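Local coordinates for CheC domain protein (Shewanella loihica PV-4, PDB 3IIC) that probably acts in chemotaxis as a CheX-like member of the CheC-like superfamily, some of whose relatives dephosphorylate the response regulator CheY, at residues M2-D5 against F6-F10; L68-M71 against N72-G76. All blocks are in the same frame, centred on the assembly; numbering follows the deposited sequence.

Interaction 1 (M2-D5 against F6-F10); sequences MNVD and FINPF
The ring of Phe-6 is met obliquely by the end of Met-2, a selenomethionine: its CE lies 3.3 Å from CD1 of Phe-6, and SE stands 5.1 Å from the ring centroid, well off the ring normal, in a Met-aromatic contact. Tyr-110 and Phe-153 pack edge-to-face with the same ring. One turn on, CZ of Phe-6 lies in the plane of the Phe-10 ring, at its edge, as does the carbonyl O of Ile-7. The bend of Met-2 at its last torsion (chi3 -54°) swings CE to Phe-6, while its CG, farther back, rests 3.5 Å from CD1 of Ile-7.

Beneath these side chains the helix begins. Asn-3 occupies the N-cap position, but its side chain makes no capping bond; its backbone O instead accepts a bond from Ile-7 N at 3.0 Å, nearly straight at 164°, and a weak one from Phe-6 N. Val-4 O takes the next, from Asn-8 N at 2.9 Å. Asn-8 and Val-4 also run side by side, ND2 of Asn-8 lying 3.3 Å from the CG1 methyl of Val-4. An alanine in place of Asn-8 would keep the backbone bond but is likely to leave that methyl without its amide neighbour. Pro-9 has no N-H to continue the series, and its CD sits 3.2 Å from Asp-5 O, where the helix is kinked; that carbonyl is taken instead by Lys-108 NZ.

The turn thus shows how a helix start can be divided between an exposed flank and a buried one. Phe-6, Pro-9 and Phe-10 settle against Leu-105 of helix 84-107, whereas Met-2 reaches Phe-153 of strand 147-154 and Ile-7 reaches Ile-136 of strand 134-141, joining this end of helix 4-22 to both the long helix and the sheet.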
loop_
_atom_site.group_PDB
_atom_site.type_symbol
_atom_site.label_atom_id
_atom_site.label_comp_id
_atom_site.label_asym_id
_atom_site.label_seq_id
_atom_site.Cartn_x
_atom_site.Cartn_y
_atom_site.Cartn_z
HETATM N N MSE A 2 -2.705 15.688 13.843
HETATM C CA MSE A 2 -1.513 16.482 13.416
HETATM C C MSE A 2 -1.947 17.895 12.977
HETATM O O MSE A 2 -3.063 18.328 13.305
HETATM C CB MSE A 2 -0.738 15.714 12.316
HETATM C CG MSE A 2 -1.476 15.510 10.991
HETATM SE SE MSE A 2 -0.595 14.245 9.757
HETATM C CE MSE A 2 1.146 15.145 9.748
ATOM N N ASN A 3 -1.049 18.632 12.311
ATOM C CA ASN A 3 -1.364 19.959 11.777
ATOM C C ASN A 3 -2.509 19.934 10.753
ATOM O O ASN A 3 -2.474 19.161 9.777
ATOM C CB ASN A 3 -0.138 20.617 11.092
ATOM C CG ASN A 3 0.801 21.336 12.064
ATOM O OD1 ASN A 3 0.467 21.616 13.226
ATOM N ND2 ASN A 3 1.979 21.685 11.562
ATOM N N VAL A 4 -3.503 20.796 10.984
ATOM C CA VAL A 4 -4.634 20.999 10.055
ATOM C C VAL A 4 -4.117 21.629 8.728
ATOM O O VAL A 4 -4.711 21.430 7.677
ATOM C CB VAL A 4 -5.762 21.857 10.749
ATOM C CG1 VAL A 4 -6.895 22.209 9.804
ATOM C CG2 VAL A 4 -6.315 21.108 11.956
ATOM N N ASP A 5 -3.005 22.376 8.797
ATOM C CA ASP A 5 -2.348 22.973 7.613
ATOM C C ASP A 5 -1.700 21.921 6.726
ATOM O O ASP A 5 -1.511 22.161 5.536
ATOM C CB ASP A 5 -1.247 23.960 8.012
ATOM C CG ASP A 5 -1.756 25.072 8.884
ATOM O OD1 ASP A 5 -2.795 25.664 8.533
ATOM O OD2 ASP A 5 -1.125 25.342 9.923
ATOM N N PHE A 6 -1.279 20.824 7.349
ATOM C CA PHE A 6 -0.702 19.695 6.658
ATOM C C PHE A 6 -1.798 18.790 6.079
ATOM O O PHE A 6 -1.710 18.380 4.915
ATOM C CB PHE A 6 0.204 18.894 7.591
ATOM C CG PHE A 6 1.012 17.880 6.872
ATOM C CD1 PHE A 6 0.592 16.544 6.787
ATOM C CD2 PHE A 6 2.161 18.276 6.189
ATOM C CE1 PHE A 6 1.343 15.602 6.071
ATOM C CE2 PHE A 6 2.926 17.349 5.465
ATOM C CZ PHE A 6 2.509 16.004 5.404
ATOM N N ILE A 7 -2.806 18.468 6.895
ATOM C CA ILE A 7 -3.912 17.585 6.491
ATOM C C ILE A 7 -4.821 18.183 5.412
ATOM O O ILE A 7 -5.110 17.509 4.436
ATOM C CB ILE A 7 -4.801 17.166 7.700
ATOM C CG1 ILE A 7 -3.998 16.307 8.691
ATOM C CG2 ILE A 7 -6.051 16.389 7.238
ATOM C CD1 ILE A 7 -4.786 15.895 9.918
ATOM N N ASN A 8 -5.269 19.425 5.602
ATOM C CA ASN A 8 -6.211 20.075 4.653
ATOM C C ASN A 8 -5.908 19.990 3.141
ATOM O O ASN A 8 -6.828 19.725 2.389
ATOM C CB ASN A 8 -6.561 21.528 5.069
ATOM C CG ASN A 8 -7.553 21.600 6.248
ATOM O OD1 ASN A 8 -8.090 20.601 6.705
ATOM N ND2 ASN A 8 -7.797 22.804 6.723
ATOM N N PRO A 9 -4.646 20.235 2.705
ATOM C CA PRO A 9 -4.260 20.089 1.290
ATOM C C PRO A 9 -4.597 18.706 0.684
ATOM O O PRO A 9 -5.020 18.651 -0.455
ATOM C CB PRO A 9 -2.756 20.337 1.315
ATOM C CG PRO A 9 -2.610 21.367 2.407
ATOM C CD PRO A 9 -3.617 20.989 3.457
ATOM N N PHE A 10 -4.441 17.633 1.458
ATOM C CA PHE A 10 -4.816 16.281 1.005
ATOM C C PHE A 10 -6.333 16.150 0.838
ATOM O O PHE A 10 -6.791 15.593 -0.142
ATOM C CB PHE A 10 -4.304 15.196 1.961
ATOM C CG PHE A 10 -2.808 15.075 1.995
ATOM C CD1 PHE A 10 -2.120 14.377 0.992
ATOM C CD2 PHE A 10 -2.071 15.664 3.027
ATOM C CE1 PHE A 10 -0.731 14.272 1.018
ATOM C CE2 PHE A 10 -0.688 15.549 3.072
ATOM C CZ PHE A 10 -0.002 14.866 2.069
#

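Interaction 2 (L68-M71 against N72-G76)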
loop_
_atom_site.group_PDB
_atom_site.type_symbol
_atom_site.label_atom_id
_atom_site.label_comp_id
_atom_site.label_asym_id
_atom_site.label_seq_id
_atom_site.Cartn_x
_atom_site.Cartn_y
_atom_site.Cartn_z
ATOM N N LEU A 68 -17.570 2.496 -9.210
ATOM C CA LEU A 68 -18.244 2.145 -10.477
ATOM C C LEU A 68 -19.145 3.297 -10.985
ATOM O O LEU A 68 -19.267 3.472 -12.180
ATOM C CB LEU A 68 -18.973 0.771 -10.397
ATOM C CG LEU A 68 -18.078 -0.454 -10.059
ATOM C CD1 LEU A 68 -18.846 -1.812 -10.144
ATOM C CD2 LEU A 68 -16.851 -0.500 -10.965
ATOM N N GLU A 69 -19.755 4.082 -10.090
ATOM C CA GLU A 69 -20.527 5.267 -10.508
ATOM C C GLU A 69 -19.599 6.375 -11.040
ATOM O O GLU A 69 -19.937 7.054 -12.035
ATOM C CB GLU A 69 -21.395 5.821 -9.377
ATOM C CG GLU A 69 -22.267 7.039 -9.818
ATOM C CD GLU A 69 -23.263 6.737 -10.939
ATOM O OE1 GLU A 69 -23.599 5.554 -11.154
ATOM O OE2 GLU A 69 -23.708 7.700 -11.602
ATOM N N ILE A 70 -18.457 6.578 -10.363
ATOM C CA ILE A 70 -17.438 7.511 -10.835
ATOM C C ILE A 70 -17.095 7.138 -12.298
ATOM O O ILE A 70 -17.150 7.999 -13.173
ATOM C CB ILE A 70 -16.157 7.559 -9.922
ATOM C CG1 ILE A 70 -16.464 8.255 -8.589
ATOM C CG2 ILE A 70 -15.043 8.354 -10.632
ATOM C CD1 ILE A 70 -15.345 8.185 -7.499
HETATM N N MSE A 71 -16.791 5.856 -12.539
HETATM C CA MSE A 71 -16.540 5.310 -13.904
HETATM C C MSE A 71 -17.710 5.601 -14.870
HETATM O O MSE A 71 -17.500 6.029 -16.003
HETATM C CB MSE A 71 -16.326 3.793 -13.865
HETATM C CG MSE A 71 -15.093 3.286 -13.098
HETATM SE SE MSE A 71 -13.511 3.433 -14.093
HETATM C CE MSE A 71 -14.046 2.407 -15.710
ATOM N N ASN A 72 -18.934 5.389 -14.383
ATOM C CA ASN A 72 -20.162 5.618 -15.152
ATOM C C ASN A 72 -20.355 7.090 -15.578
ATOM O O ASN A 72 -20.771 7.347 -16.700
ATOM C CB ASN A 72 -21.375 5.111 -14.339
ATOM C CG ASN A 72 -22.681 5.151 -15.110
ATOM O OD1 ASN A 72 -22.736 4.816 -16.285
ATOM N ND2 ASN A 72 -23.748 5.536 -14.428
ATOM N N LYS A 73 -20.043 8.024 -14.677
ATOM C CA LYS A 73 -20.126 9.470 -14.953
ATOM C C LYS A 73 -19.108 9.962 -15.994
ATOM O O LYS A 73 -19.396 10.883 -16.739
ATOM C CB LYS A 73 -20.040 10.299 -13.655
ATOM C CG LYS A 73 -21.284 10.157 -12.772
ATOM C CD LYS A 73 -21.412 11.252 -11.720
ATOM C CE LYS A 73 -22.596 10.972 -10.762
ATOM N NZ LYS A 73 -23.917 10.633 -11.419
HETATM N N MSE A 74 -17.939 9.322 -16.038
HETATM C CA MSE A 74 -16.874 9.639 -16.998
HETATM C C MSE A 74 -17.100 8.996 -18.374
HETATM O O MSE A 74 -16.930 9.658 -19.397
HETATM C CB MSE A 74 -15.515 9.181 -16.446
HETATM C CG MSE A 74 -15.126 9.871 -15.166
HETATM SE SE MSE A 74 -13.460 9.317 -14.529
HETATM C CE MSE A 74 -12.312 10.221 -15.788
ATOM N N LEU A 75 -17.500 7.720 -18.387
ATOM C CA LEU A 75 -17.618 6.917 -19.628
ATOM C C LEU A 75 -19.018 6.692 -20.183
ATOM O O LEU A 75 -19.153 6.279 -21.329
ATOM C CB LEU A 75 -16.934 5.549 -19.407
ATOM C CG LEU A 75 -15.443 5.569 -19.018
ATOM C CD1 LEU A 75 -14.985 4.156 -18.615
ATOM C CD2 LEU A 75 -14.550 6.157 -20.123
ATOM N N GLY A 76 -20.054 6.977 -19.397
ATOM C CA GLY A 76 -21.436 6.711 -19.818
ATOM C C GLY A 76 -21.954 5.307 -19.506
ATOM O O GLY A 76 -23.107 5.043 -19.777
#
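Glu-69 shows how one acid can hold two residues of the following turn. Beyond CB, its CG, anti to the backbone N (chi1 -178°), comes 4.1 Å from CE of Lys-73; the bend at the second torsion then turns the carboxylate toward Asn-72 and Lys-73. There the oxygens part company. OE1 accepts a hydrogen bond from Asn-72 ND2 at 3.3 Å, met from above the carboxylate plane. The two flat groups stand 77° apart. OE2 offers its anti lone pair to Lys-73 NZ, a salt bridge of 2.9 Å. The lysine ammonium also has a weak bond to Tyr-144 OH, and Glu-69 touches Tyr-144 too, so the pair rests against a nearby loop.

Along another side of the helix, Met-71 and Leu-75 point the same way, the selenomethionine CE lying 3.5 Å from CD1 of Leu-75, and both reach Glu-85 of helix 84-107. Ile-70 packs instead on Leu-18 and Ala-22 of helix 4-22.

Backbone bonds such as Leu-75 N to Met-71 O, 2.9 Å, carry the helix to its end, where Gly-76 departs with positive phi. Its polar side carries an i to i+4 salt bridge with an added i to i+3 amide bond, a pattern found along alpha-helices.

In the fold
Interaction 1 opens helix 4-22 and interaction 2 closes helix 64-75, so one shows how a helix begins, the other how a different helix ends. They lie on opposite sides of the chain's centre, their own centres 30 Å apart and their nearest atoms about 13 Å apart, without touching. Two helices nevertheless link them. The helix begun at 2-10 runs on to Leu-18 and Ala-22, against which Ile-70 of interaction 2 packs, and helix 84-107 receives Phe-6 near its end, at Leu-105, and Met-71 near its start, at Val-86. A 1,2-ethanediol, probably from the crystallisation liquor, sits about 4 Å from the side chain of Met-74.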